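Endoglucanase A (Clostridium cellulolyticum, PDB 1EDG) hydrolyses internal beta-1,4-glucosidic bonds of cellulose, through a catalytic domain of glycoside hydrolase family 5. Local coordinates at residues 68-73 and 353-358; 227-232 and 285-290; 272-277 and 323-328; 308-313 and 317-322. All blocks are in the same frame, centred on the assembly; numbering follows the deposited sequence.

How the contacts relate
All four contacts belong to one TIM barrel, but their chemistry differs with place. Contacts 1 and 3 are buried and apolar: an isoleucine methyl on a phenylalanine face in contact 1, a tryptophan–tyrosine pair in contact 3. Contact 4, also buried, adds an arginine bond, a long charge pair and bridging waters. Contact 2 is only partly buried, with a proline inside and a carboxylate at a tryptophan edge outside. Contacts 3 and 4 share helix 316-332, their centres about 7 Å apart, and W274 also packs on Y322. Contact 2 adjoins contact 3 through F288 and Y326, whereas F354 links contact 1 to R319 of contact 4.

Contact 1: 68-73 and 353-358; sequences DAIKQK and GFFDRR
I70 and A69 of helix 64-73 pack on the ring of F355 in a buried, wholly apolar contact on the outer layer of the barrel. The carrying interaction is a CH-pi contact: I70 CD1 stands 3.7 Å from the ring centroid of F355, 10° off the ring normal, so the methyl sits over the middle of one face. With CG1 beside the backbone N and anti to the carbonyl carbon (chi1 -62°), the longer branch of I70 is the one that reaches the ring. A69 adds its methyl at the far end of the ring, CB lying 3.8 Å from F355 CZ. The CA–CB bond of F355 points toward the helix, while its backbone N bonds to D341, and its ring also meets F362 of the hairpin partner strand 361-362. The helix follows barrel strand 32-34, the hairpin follows strand 336-339, and F355 thus ties together the elements after the first and last strands, where a TIM barrel closes.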
loop_
_atom_site.group_PDB
_atom_site.type_symbol
_atom_site.label_atom_id
_atom_site.label_comp_id
_atom_site.label_asym_id
_atom_site.label_seq_id
_atom_site.Cartn_x
_atom_site.Cartn_y
_atom_site.Cartn_z
ATOM N N ASP A 68 -2.785 15.521 -11.372
ATOM C CA ASP A 68 -3.732 16.621 -11.187
ATOM C C ASP A 68 -5.157 16.059 -11.187
ATOM O O ASP A 68 -5.993 16.453 -10.365
ATOM C CB ASP A 68 -3.618 17.647 -12.323
ATOM C CG ASP A 68 -2.339 18.464 -12.274
ATOM O OD1 ASP A 68 -1.657 18.503 -11.224
ATOM O OD2 ASP A 68 -2.024 19.090 -13.309
ATOM N N ALA A 69 -5.428 15.144 -12.113
ATOM C CA ALA A 69 -6.741 14.530 -12.240
ATOM C C ALA A 69 -7.124 13.704 -11.008
ATOM O O ALA A 69 -8.273 13.743 -10.550
ATOM C CB ALA A 69 -6.792 13.674 -13.484
ATOM N N ILE A 70 -6.159 12.955 -10.482
ATOM C CA ILE A 70 -6.379 12.124 -9.300
ATOM C C ILE A 70 -6.796 13.003 -8.120
ATOM O O ILE A 70 -7.774 12.703 -7.425
ATOM C CB ILE A 70 -5.093 11.327 -8.936
ATOM C CG1 ILE A 70 -4.719 10.373 -10.077
ATOM C CG2 ILE A 70 -5.266 10.583 -7.616
ATOM C CD1 ILE A 70 -5.804 9.395 -10.433
ATOM N N LYS A 71 -6.061 14.090 -7.903
ATOM C CA LYS A 71 -6.360 15.013 -6.813
ATOM C C LYS A 71 -7.744 15.639 -6.983
ATOM O O LYS A 71 -8.528 15.712 -6.034
ATOM C CB LYS A 71 -5.313 16.119 -6.737
ATOM C CG LYS A 71 -5.600 17.103 -5.627
ATOM C CD LYS A 71 -4.610 18.226 -5.573
ATOM C CE LYS A 71 -4.896 19.095 -4.357
ATOM N NZ LYS A 71 -4.859 18.292 -3.087
ATOM N N GLN A 72 -8.044 16.068 -8.202
ATOM C CA GLN A 72 -9.327 16.684 -8.513
ATOM C C GLN A 72 -10.506 15.788 -8.118
ATOM O O GLN A 72 -11.557 16.282 -7.715
ATOM C CB GLN A 72 -9.391 17.007 -10.010
ATOM C CG GLN A 72 -10.640 17.750 -10.453
ATOM C CD GLN A 72 -10.857 17.656 -11.954
ATOM O OE1 GLN A 72 -11.678 16.864 -12.424
ATOM N NE2 GLN A 72 -10.103 18.444 -12.717
ATOM N N LYS A 73 -10.325 14.474 -8.219
ATOM C CA LYS A 73 -11.380 13.533 -7.866
ATOM C C LYS A 73 -11.667 13.463 -6.370
ATOM O O LYS A 73 -12.778 13.108 -5.965
ATOM C CB LYS A 73 -11.044 12.131 -8.372
ATOM C CG LYS A 73 -11.890 11.676 -9.535
ATOM C CD LYS A 73 -13.373 11.733 -9.208
ATOM C CE LYS A 73 -14.197 11.210 -10.365
ATOM N NZ LYS A 73 -15.588 11.732 -10.330
ATOM N N GLY A 353 -7.614 -1.969 -13.412
ATOM C CA GLY A 353 -7.515 -0.668 -14.042
ATOM C C GLY A 353 -8.749 0.149 -13.708
ATOM O O GLY A 353 -9.868 -0.355 -13.828
ATOM N N PHE A 354 -8.546 1.377 -13.241
ATOM C CA PHE A 354 -9.656 2.274 -12.909
ATOM C C PHE A 354 -9.434 3.616 -13.608
ATOM O O PHE A 354 -10.286 4.074 -14.370
ATOM C CB PHE A 354 -9.781 2.476 -11.386
ATOM C CG PHE A 354 -10.115 1.219 -10.628
ATOM C CD1 PHE A 354 -11.432 0.788 -10.512
ATOM C CD2 PHE A 354 -9.105 0.450 -10.048
ATOM C CE1 PHE A 354 -11.744 -0.390 -9.838
ATOM C CE2 PHE A 354 -9.404 -0.728 -9.372
ATOM C CZ PHE A 354 -10.726 -1.154 -9.266
ATOM N N PHE A 355 -8.274 4.222 -13.389
ATOM C CA PHE A 355 -7.950 5.505 -14.003
ATOM C C PHE A 355 -7.264 5.266 -15.349
ATOM O O PHE A 355 -6.182 4.667 -15.402
ATOM C CB PHE A 355 -7.032 6.309 -13.080
ATOM C CG PHE A 355 -6.607 7.642 -13.639
ATOM C CD1 PHE A 355 -7.516 8.685 -13.765
ATOM C CD2 PHE A 355 -5.281 7.871 -13.985
ATOM C CE1 PHE A 355 -7.112 9.934 -14.223
ATOM C CE2 PHE A 355 -4.864 9.117 -14.448
ATOM C CZ PHE A 355 -5.782 10.152 -14.565
ATOM N N ASP A 356 -7.911 5.688 -16.432
ATOM C CA ASP A 356 -7.334 5.525 -17.762
ATOM C C ASP A 356 -6.288 6.619 -17.921
ATOM O O ASP A 356 -6.617 7.775 -18.195
ATOM C CB ASP A 356 -8.412 5.657 -18.841
ATOM C CG ASP A 356 -7.926 5.208 -20.210
ATOM O OD1 ASP A 356 -7.893 3.987 -20.461
ATOM O OD2 ASP A 356 -7.578 6.072 -21.036
ATOM N N ARG A 357 -5.026 6.260 -17.703
ATOM C CA ARG A 357 -3.920 7.211 -17.793
ATOM C C ARG A 357 -3.747 7.830 -19.176
ATOM O O ARG A 357 -3.209 8.929 -19.315
ATOM C CB ARG A 357 -2.619 6.560 -17.305
ATOM C CG ARG A 357 -2.457 6.639 -15.783
ATOM C CD ARG A 357 -2.232 5.288 -15.109
ATOM N NE ARG A 357 -0.820 4.964 -14.986
ATOM C CZ ARG A 357 -0.299 4.081 -14.135
ATOM N NH1 ARG A 357 -1.049 3.389 -13.283
ATOM N NH2 ARG A 357 1.001 3.875 -14.156
ATOM N N ARG A 358 -4.251 7.136 -20.188
ATOM C CA ARG A 358 -4.181 7.598 -21.569
ATOM C C ARG A 358 -5.032 8.860 -21.767
ATOM O O ARG A 358 -4.543 9.871 -22.276
ATOM C CB ARG A 358 -4.681 6.491 -22.488
ATOM C CG ARG A 358 -4.353 6.665 -23.952
ATOM C CD ARG A 358 -5.173 5.698 -24.794
ATOM N NE ARG A 358 -5.254 4.367 -24.191
ATOM C CZ ARG A 358 -6.359 3.853 -23.652
ATOM N NH1 ARG A 358 -7.486 4.557 -23.638
ATOM N NH2 ARG A 358 -6.336 2.637 -23.123
#

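Contact 2: 227-232 and 285-290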
loop_
_atom_site.group_PDB
_atom_site.type_symbol
_atom_site.label_atom_id
_atom_site.label_comp_id
_atom_site.label_asym_id
_atom_site.label_seq_id
_atom_site.Cartn_x
_atom_site.Cartn_y
_atom_site.Cartn_z
ATOM N N SER A 227 -0.399 -9.097 5.615
ATOM C CA SER A 227 -1.757 -9.568 5.880
ATOM C C SER A 227 -2.263 -9.048 7.230
ATOM O O SER A 227 -1.474 -8.637 8.091
ATOM C CB SER A 227 -1.824 -11.100 5.847
ATOM O OG SER A 227 -1.085 -11.671 6.909
ATOM N N PRO A 228 -3.591 -8.987 7.406
ATOM C CA PRO A 228 -4.133 -8.510 8.682
ATOM C C PRO A 228 -3.625 -9.407 9.817
ATOM O O PRO A 228 -3.204 -8.909 10.864
ATOM C CB PRO A 228 -5.641 -8.654 8.479
ATOM C CG PRO A 228 -5.804 -8.398 7.013
ATOM C CD PRO A 228 -4.667 -9.200 6.421
ATOM N N ASP A 229 -3.614 -10.720 9.581
ATOM C CA ASP A 229 -3.135 -11.678 10.579
ATOM C C ASP A 229 -1.647 -11.514 10.865
ATOM O O ASP A 229 -1.195 -11.770 11.979
ATOM C CB ASP A 229 -3.429 -13.115 10.147
ATOM C CG ASP A 229 -4.899 -13.481 10.283
ATOM O OD1 ASP A 229 -5.599 -12.880 11.125
ATOM O OD2 ASP A 229 -5.357 -14.380 9.551
ATOM N N GLY A 230 -0.884 -11.091 9.861
ATOM C CA GLY A 230 0.535 -10.874 10.058
ATOM C C GLY A 230 0.789 -9.730 11.025
ATOM O O GLY A 230 1.816 -9.690 11.704
ATOM N N ALA A 231 -0.149 -8.792 11.094
ATOM C CA ALA A 231 -0.005 -7.644 11.978
ATOM C C ALA A 231 -0.675 -7.830 13.340
ATOM O O ALA A 231 -0.270 -7.205 14.322
ATOM C CB ALA A 231 -0.545 -6.387 11.294
ATOM N N THR A 232 -1.697 -8.677 13.405
ATOM C CA THR A 232 -2.408 -8.884 14.659
ATOM C C THR A 232 -1.944 -10.057 15.522
ATOM O O THR A 232 -2.281 -10.113 16.707
ATOM C CB THR A 232 -3.935 -8.976 14.438
ATOM O OG1 THR A 232 -4.232 -10.053 13.543
ATOM C CG2 THR A 232 -4.470 -7.669 13.860
ATOM N N VAL A 285 -15.850 -8.921 4.845
ATOM C CA VAL A 285 -15.199 -7.614 4.787
ATOM C C VAL A 285 -14.850 -7.075 6.178
ATOM O O VAL A 285 -13.753 -6.572 6.398
ATOM C CB VAL A 285 -16.103 -6.574 4.053
ATOM C CG1 VAL A 285 -15.525 -5.167 4.181
ATOM C CG2 VAL A 285 -16.249 -6.942 2.583
ATOM N N THR A 286 -15.772 -7.203 7.126
ATOM C CA THR A 286 -15.557 -6.676 8.471
ATOM C C THR A 286 -14.711 -7.482 9.467
ATOM O O THR A 286 -14.136 -6.896 10.388
ATOM C CB THR A 286 -16.907 -6.321 9.142
ATOM O OG1 THR A 286 -17.722 -7.495 9.232
ATOM C CG2 THR A 286 -17.639 -5.248 8.335
ATOM N N TRP A 287 -14.596 -8.797 9.285
ATOM C CA TRP A 287 -13.834 -9.608 10.238
ATOM C C TRP A 287 -12.434 -9.073 10.522
ATOM O O TRP A 287 -12.078 -8.838 11.681
ATOM C CB TRP A 287 -13.772 -11.085 9.811
ATOM C CG TRP A 287 -12.750 -11.389 8.749
ATOM C CD1 TRP A 287 -12.934 -11.339 7.396
ATOM C CD2 TRP A 287 -11.367 -11.732 8.954
ATOM N NE1 TRP A 287 -11.754 -11.615 6.747
ATOM C CE2 TRP A 287 -10.775 -11.860 7.677
ATOM C CE3 TRP A 287 -10.571 -11.934 10.093
ATOM C CZ2 TRP A 287 -9.418 -12.181 7.502
ATOM C CZ3 TRP A 287 -9.220 -12.251 9.921
ATOM C CH2 TRP A 287 -8.660 -12.371 8.634
ATOM N N PHE A 288 -11.659 -8.814 9.474
ATOM C CA PHE A 288 -10.302 -8.326 9.678
ATOM C C PHE A 288 -10.271 -6.886 10.175
ATOM O O PHE A 288 -9.352 -6.496 10.906
ATOM C CB PHE A 288 -9.432 -8.521 8.423
ATOM C CG PHE A 288 -9.699 -7.534 7.320
ATOM C CD1 PHE A 288 -10.687 -7.777 6.373
ATOM C CD2 PHE A 288 -8.959 -6.356 7.233
ATOM C CE1 PHE A 288 -10.937 -6.858 5.355
ATOM C CE2 PHE A 288 -9.203 -5.436 6.223
ATOM C CZ PHE A 288 -10.196 -5.690 5.282
ATOM N N MET A 289 -11.282 -6.104 9.805
ATOM C CA MET A 289 -11.357 -4.717 10.245
ATOM C C MET A 289 -11.600 -4.651 11.747
ATOM O O MET A 289 -11.058 -3.778 12.425
ATOM C CB MET A 289 -12.449 -3.961 9.490
ATOM C CG MET A 289 -12.156 -3.843 8.016
ATOM S SD MET A 289 -13.221 -2.672 7.201
ATOM C CE MET A 289 -12.657 -2.838 5.458
ATOM N N ASP A 290 -12.409 -5.572 12.266
ATOM C CA ASP A 290 -12.686 -5.616 13.699
ATOM C C ASP A 290 -11.414 -5.997 14.451
ATOM O O ASP A 290 -11.122 -5.439 15.510
ATOM C CB ASP A 290 -13.817 -6.596 14.016
ATOM C CG ASP A 290 -15.192 -6.027 13.697
ATOM O OD1 ASP A 290 -15.357 -4.791 13.720
ATOM O OD2 ASP A 290 -16.111 -6.823 13.426
#
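P228 meets F288 and D229 meets W287 where a short helix after the fifth strand of the TIM barrel, 228-232, leans on helix 279-297, which joins the sixth strand to the seventh. The two pairs lie side by side but are turned differently. In the buried pair the proline ring approaches the base of the phenylalanine: P228 CB is 3.8 Å from F288 CB, and P228 CG is likewise 3.8 Å from F288 CD2, the ring being met at a slant. F288 holds CG between its backbone N and carbonyl carbon (chi1 76°), the crowded position, and W287 does the same. The indole therefore folds back over its neighbour, with F288 CB 3.6 Å above the W287 ring plane and over its centre. Toward solvent, the D229 side chain runs at about a right angle to W287, its carboxylate plane 53° from the ring. D229 OD1 lies at the indole edge, near the ring plane, 3.9 Å from W287 CZ3, where the ring hydrogens would probably suit its negative charge. Farther on, A231 O accepts from Y296 of the longer helix. The short helix starts from an N-cap: S227 OG accepts from G230 N at 3.0 Å, with an N-H...O angle of 138°.

Contact 3: 272-277 and 323-328; sequences NAWNIN and MSYYVA
Y325, on the helix after the seventh TIM-barrel strand, carries this buried contact with W274 and I276 of the loop leading into helix 279-297. At its root, Y325 CB is 4.0 Å from W274 CH2. CG is anti to the backbone N (chi1 -178°), which sends the ring out toward the loop, and the same indole corner then touches Y325 CG. Beyond it the two ring flanks part company: Y325 CD2 takes W274 CH2 at 3.7 Å, while Y325 CD1 takes I276 CG1 at 4.0 Å. The indole comes in by its edge, yet the ring planes stand 54° apart, so the pair is oblique. At the tip, Y325 OH packs against T286 CG2 on helix 279-297. The NE1 of W274 bonds to D281 O, and the chain ahead passes over one indole face, I276 N standing 3.6 Å above the plane toward the rim. Just beyond, the chain bends in an Asx turn, N275 OD1 accepting from N277 N at 2.9 Å, the donor well above the carbonyl plane.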
loop_
_atom_site.group_PDB
_atom_site.type_symbol
_atom_site.label_atom_id
_atom_site.label_comp_id
_atom_site.label_asym_id
_atom_site.label_seq_id
_atom_site.Cartn_x
_atom_site.Cartn_y
_atom_site.Cartn_z
ATOM N N ASN A 272 -18.269 -13.584 -9.237
ATOM C CA ASN A 272 -18.491 -12.175 -9.549
ATOM C C ASN A 272 -19.632 -11.615 -8.708
ATOM O O ASN A 272 -20.114 -10.510 -8.959
ATOM C CB ASN A 272 -18.789 -11.981 -11.042
ATOM C CG ASN A 272 -20.129 -12.568 -11.462
ATOM O OD1 ASN A 272 -20.741 -13.353 -10.733
ATOM N ND2 ASN A 272 -20.589 -12.192 -12.650
ATOM N N ALA A 273 -20.039 -12.369 -7.694
ATOM C CA ALA A 273 -21.139 -11.951 -6.842
ATOM C C ALA A 273 -20.754 -11.726 -5.388
ATOM O O ALA A 273 -19.963 -12.475 -4.811
ATOM C CB ALA A 273 -22.264 -12.958 -6.928
ATOM N N TRP A 274 -21.324 -10.676 -4.809
ATOM C CA TRP A 274 -21.117 -10.306 -3.412
ATOM C C TRP A 274 -22.384 -9.539 -3.066
ATOM O O TRP A 274 -22.723 -8.560 -3.731
ATOM C CB TRP A 274 -19.881 -9.415 -3.229
ATOM C CG TRP A 274 -19.636 -9.028 -1.785
ATOM C CD1 TRP A 274 -18.987 -9.767 -0.830
ATOM C CD2 TRP A 274 -20.068 -7.823 -1.132
ATOM N NE1 TRP A 274 -18.994 -9.096 0.372
ATOM C CE2 TRP A 274 -19.650 -7.904 0.217
ATOM C CE3 TRP A 274 -20.770 -6.685 -1.555
ATOM C CZ2 TRP A 274 -19.913 -6.885 1.148
ATOM C CZ3 TRP A 274 -21.032 -5.674 -0.630
ATOM C CH2 TRP A 274 -20.603 -5.783 0.705
ATOM N N ASN A 275 -23.080 -10.007 -2.038
ATOM C CA ASN A 275 -24.343 -9.420 -1.605
ATOM C C ASN A 275 -24.213 -8.551 -0.354
ATOM O O ASN A 275 -24.035 -9.058 0.758
ATOM C CB ASN A 275 -25.364 -10.546 -1.370
ATOM C CG ASN A 275 -26.771 -10.028 -1.111
ATOM O OD1 ASN A 275 -27.022 -8.820 -1.063
ATOM N ND2 ASN A 275 -27.704 -10.954 -0.936
ATOM N N ILE A 276 -24.375 -7.244 -0.546
ATOM C CA ILE A 276 -24.285 -6.270 0.540
ATOM C C ILE A 276 -25.348 -6.507 1.620
ATOM O O ILE A 276 -25.189 -6.085 2.765
ATOM C CB ILE A 276 -24.390 -4.808 -0.013
ATOM C CG1 ILE A 276 -23.936 -3.796 1.046
ATOM C CG2 ILE A 276 -25.814 -4.507 -0.488
ATOM C CD1 ILE A 276 -23.863 -2.369 0.544
ATOM N N ASN A 277 -26.418 -7.207 1.257
ATOM C CA ASN A 277 -27.514 -7.490 2.186
ATOM C C ASN A 277 -27.339 -8.797 2.944
ATOM O O ASN A 277 -28.099 -9.085 3.865
ATOM C CB ASN A 277 -28.852 -7.527 1.438
ATOM C CG ASN A 277 -29.133 -6.245 0.685
ATOM O OD1 ASN A 277 -29.269 -5.176 1.283
ATOM N ND2 ASN A 277 -29.205 -6.341 -0.634
ATOM N N MET A 323 -17.080 -1.737 -2.931
ATOM C CA MET A 323 -16.101 -0.708 -2.579
ATOM C C MET A 323 -16.658 0.351 -1.623
ATOM O O MET A 323 -15.948 0.817 -0.724
ATOM C CB MET A 323 -15.490 -0.052 -3.823
ATOM C CG MET A 323 -14.556 -0.970 -4.630
ATOM S SD MET A 323 -13.273 -1.812 -3.619
ATOM C CE MET A 323 -12.323 -0.419 -2.988
ATOM N N SER A 324 -17.924 0.725 -1.813
ATOM C CA SER A 324 -18.571 1.719 -0.940
ATOM C C SER A 324 -18.648 1.211 0.502
ATOM O O SER A 324 -18.294 1.930 1.444
ATOM C CB SER A 324 -19.986 2.063 -1.444
ATOM O OG SER A 324 -19.933 2.782 -2.666
ATOM N N TYR A 325 -19.103 -0.030 0.651
ATOM C CA TYR A 325 -19.233 -0.677 1.954
ATOM C C TYR A 325 -17.855 -0.846 2.618
ATOM O O TYR A 325 -17.689 -0.576 3.811
ATOM C CB TYR A 325 -19.906 -2.037 1.770
ATOM C CG TYR A 325 -20.158 -2.809 3.050
ATOM C CD1 TYR A 325 -21.311 -2.592 3.803
ATOM C CD2 TYR A 325 -19.264 -3.794 3.478
ATOM C CE1 TYR A 325 -21.572 -3.339 4.946
ATOM C CE2 TYR A 325 -19.515 -4.548 4.621
ATOM C CZ TYR A 325 -20.671 -4.317 5.350
ATOM O OH TYR A 325 -20.920 -5.076 6.470
ATOM N N TYR A 326 -16.877 -1.292 1.832
ATOM C CA TYR A 326 -15.510 -1.497 2.303
ATOM C C TYR A 326 -14.945 -0.196 2.896
ATOM O O TYR A 326 -14.467 -0.171 4.035
ATOM C CB TYR A 326 -14.634 -1.990 1.130
ATOM C CG TYR A 326 -13.246 -2.480 1.502
ATOM C CD1 TYR A 326 -12.242 -1.582 1.875
ATOM C CD2 TYR A 326 -12.932 -3.843 1.456
ATOM C CE1 TYR A 326 -10.957 -2.026 2.192
ATOM C CE2 TYR A 326 -11.644 -4.299 1.769
ATOM C CZ TYR A 326 -10.663 -3.382 2.135
ATOM O OH TYR A 326 -9.389 -3.811 2.425
ATOM N N VAL A 327 -15.023 0.891 2.135
ATOM C CA VAL A 327 -14.502 2.177 2.594
ATOM C C VAL A 327 -15.264 2.720 3.813
ATOM O O VAL A 327 -14.650 3.218 4.754
ATOM C CB VAL A 327 -14.495 3.228 1.448
ATOM C CG1 VAL A 327 -14.066 4.589 1.982
ATOM C CG2 VAL A 327 -13.541 2.775 0.331
ATOM N N ALA A 328 -16.591 2.605 3.796
ATOM C CA ALA A 328 -17.417 3.076 4.909
ATOM C C ALA A 328 -17.083 2.332 6.204
ATOM O O ALA A 328 -16.947 2.949 7.261
ATOM C CB ALA A 328 -18.896 2.919 4.577
#

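Contact 4: 308-313 and 317-322; sequences CGAVDK and KTRVEY
R319 grips the loop after the seventh barrel strand through its NH1, which donates to A310 O at 2.9 Å with an N-H...O angle of 146°. The oxygen lies almost in the guanidinium plane, and D312 CA rests over one face of that group, 3.6 Å above it. A bend at chi3 (-61°) turns the arginine end along the loop backbone. D312 OD1 and R319 NH2 form a long salt bridge of 3.7 Å, by charge alone, because the oxygen is well out of the guanidinium plane. Water 2 closes this gap, donating to D312 OD1 at 2.7 Å and accepting from R319 NH2. About one helical turn after R319, Y322 CE2 touches A310 CB at 4.0 Å, and water 1 accepts from G309 N at 2.9 Å and donates to Y322 OH at 2.8 Å. In the next shell, N314 N bonds to D312 OD1, F364 meets R319 in a cation-pi contact, and C257 O bonds to Y322 OH. F261 and W274 meet the Y322 ring edge-to-face. Strand 303-308, seventh in the TIM barrel, runs through this loop into helix 316-332, a beta-loop-alpha succession; in family 5 enzymes the end of the seventh strand carries the nucleophile glutamate, so this loop probably leads away from the active site.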
loop_
_atom_site.group_PDB
_atom_site.type_symbol
_atom_site.label_atom_id
_atom_site.label_comp_id
_atom_site.label_asym_id
_atom_site.label_seq_id
_atom_site.Cartn_x
_atom_site.Cartn_y
_atom_site.Cartn_z
ATOM N N CYS A 308 -6.206 -2.276 -1.718
ATOM C CA CYS A 308 -7.540 -2.870 -1.721
ATOM C C CYS A 308 -8.129 -2.672 -3.123
ATOM O O CYS A 308 -7.550 -1.957 -3.949
ATOM C CB CYS A 308 -8.442 -2.249 -0.642
ATOM S SG CYS A 308 -8.807 -0.500 -0.844
ATOM N N GLY A 309 -9.229 -3.361 -3.414
ATOM C CA GLY A 309 -9.853 -3.229 -4.717
ATOM C C GLY A 309 -10.516 -4.522 -5.148
ATOM O O GLY A 309 -10.431 -5.533 -4.452
ATOM N N ALA A 310 -11.197 -4.479 -6.290
ATOM C CA ALA A 310 -11.878 -5.644 -6.840
ATOM C C ALA A 310 -11.683 -5.622 -8.350
ATOM O O ALA A 310 -11.858 -4.588 -8.996
ATOM C CB ALA A 310 -13.362 -5.614 -6.491
ATOM N N VAL A 311 -11.272 -6.760 -8.891
ATOM C CA VAL A 311 -11.017 -6.907 -10.312
ATOM C C VAL A 311 -12.307 -6.836 -11.146
ATOM O O VAL A 311 -13.371 -7.271 -10.710
ATOM C CB VAL A 311 -10.253 -8.241 -10.569
ATOM C CG1 VAL A 311 -11.161 -9.450 -10.366
ATOM C CG2 VAL A 311 -9.650 -8.246 -11.923
ATOM N N ASP A 312 -12.210 -6.273 -12.344
ATOM C CA ASP A 312 -13.366 -6.154 -13.232
ATOM C C ASP A 312 -13.850 -7.515 -13.732
ATOM O O ASP A 312 -13.093 -8.264 -14.356
ATOM C CB ASP A 312 -13.014 -5.255 -14.422
ATOM C CG ASP A 312 -14.150 -5.124 -15.433
ATOM O OD1 ASP A 312 -15.333 -5.345 -15.090
ATOM O OD2 ASP A 312 -13.844 -4.775 -16.590
ATOM N N LYS A 313 -15.105 -7.836 -13.433
ATOM C CA LYS A 313 -15.720 -9.087 -13.873
ATOM C C LYS A 313 -17.056 -8.735 -14.515
ATOM O O LYS A 313 -18.017 -9.501 -14.426
ATOM C CB LYS A 313 -15.944 -10.035 -12.683
ATOM C CG LYS A 313 -14.666 -10.671 -12.148
ATOM C CD LYS A 313 -14.898 -11.442 -10.860
ATOM C CE LYS A 313 -13.604 -12.087 -10.397
ATOM N NZ LYS A 313 -13.694 -12.640 -9.022
ATOM N N LYS A 317 -22.301 -2.730 -10.791
ATOM C CA LYS A 317 -23.121 -2.513 -9.603
ATOM C C LYS A 317 -22.563 -3.186 -8.355
ATOM O O LYS A 317 -22.432 -2.545 -7.306
ATOM C CB LYS A 317 -24.562 -2.968 -9.846
ATOM C CG LYS A 317 -25.513 -2.686 -8.677
ATOM C CD LYS A 317 -26.955 -3.014 -9.057
ATOM C CE LYS A 317 -27.921 -2.794 -7.897
ATOM N NZ LYS A 317 -27.846 -3.876 -6.872
ATOM N N THR A 318 -22.218 -4.465 -8.476
ATOM C CA THR A 318 -21.676 -5.218 -7.347
ATOM C C THR A 318 -20.369 -4.601 -6.848
ATOM O O THR A 318 -20.145 -4.510 -5.640
ATOM C CB THR A 318 -21.468 -6.699 -7.718
ATOM O OG1 THR A 318 -22.707 -7.240 -8.207
ATOM C CG2 THR A 318 -21.021 -7.502 -6.504
ATOM N N ARG A 319 -19.525 -4.142 -7.772
ATOM C CA ARG A 319 -18.264 -3.518 -7.381
ATOM C C ARG A 319 -18.474 -2.148 -6.729
ATOM O O ARG A 319 -17.738 -1.778 -5.809
ATOM C CB ARG A 319 -17.284 -3.432 -8.559
ATOM C CG ARG A 319 -16.744 -4.799 -9.007
ATOM C CD ARG A 319 -15.424 -4.688 -9.790
ATOM N NE ARG A 319 -15.549 -3.917 -11.029
ATOM C CZ ARG A 319 -14.565 -3.211 -11.579
ATOM N NH1 ARG A 319 -13.370 -3.170 -11.008
ATOM N NH2 ARG A 319 -14.776 -2.530 -12.695
ATOM N N VAL A 320 -19.483 -1.404 -7.177
ATOM C CA VAL A 320 -19.771 -0.099 -6.576
ATOM C C VAL A 320 -20.219 -0.327 -5.125
ATOM O O VAL A 320 -19.743 0.341 -4.198
ATOM C CB VAL A 320 -20.889 0.660 -7.341
ATOM C CG1 VAL A 320 -21.284 1.929 -6.578
ATOM C CG2 VAL A 320 -20.408 1.029 -8.743
ATOM N N GLU A 321 -21.105 -1.301 -4.934
ATOM C CA GLU A 321 -21.616 -1.633 -3.604
ATOM C C GLU A 321 -20.509 -2.145 -2.675
ATOM O O GLU A 321 -20.385 -1.685 -1.532
ATOM C CB GLU A 321 -22.759 -2.645 -3.719
ATOM C CG GLU A 321 -24.013 -2.052 -4.364
ATOM C CD GLU A 321 -25.045 -3.094 -4.747
ATOM O OE1 GLU A 321 -24.663 -4.241 -5.059
ATOM O OE2 GLU A 321 -26.248 -2.761 -4.755
ATOM N N TYR A 322 -19.680 -3.054 -3.187
ATOM C CA TYR A 322 -18.572 -3.615 -2.415
ATOM C C TYR A 322 -17.563 -2.545 -1.991
ATOM O O TYR A 322 -17.230 -2.441 -0.807
ATOM C CB TYR A 322 -17.877 -4.737 -3.207
ATOM C CG TYR A 322 -16.550 -5.204 -2.623
ATOM C CD1 TYR A 322 -16.506 -6.107 -1.555
ATOM C CD2 TYR A 322 -15.340 -4.743 -3.146
ATOM C CE1 TYR A 322 -15.281 -6.538 -1.026
ATOM C CE2 TYR A 322 -14.119 -5.163 -2.629
ATOM C CZ TYR A 322 -14.092 -6.056 -1.575
ATOM O OH TYR A 322 -12.871 -6.461 -1.082
HETATM O O HOH W 1 -10.466 -5.037 -1.354
HETATM O O HOH W 2 -17.171 -4.014 -13.712
#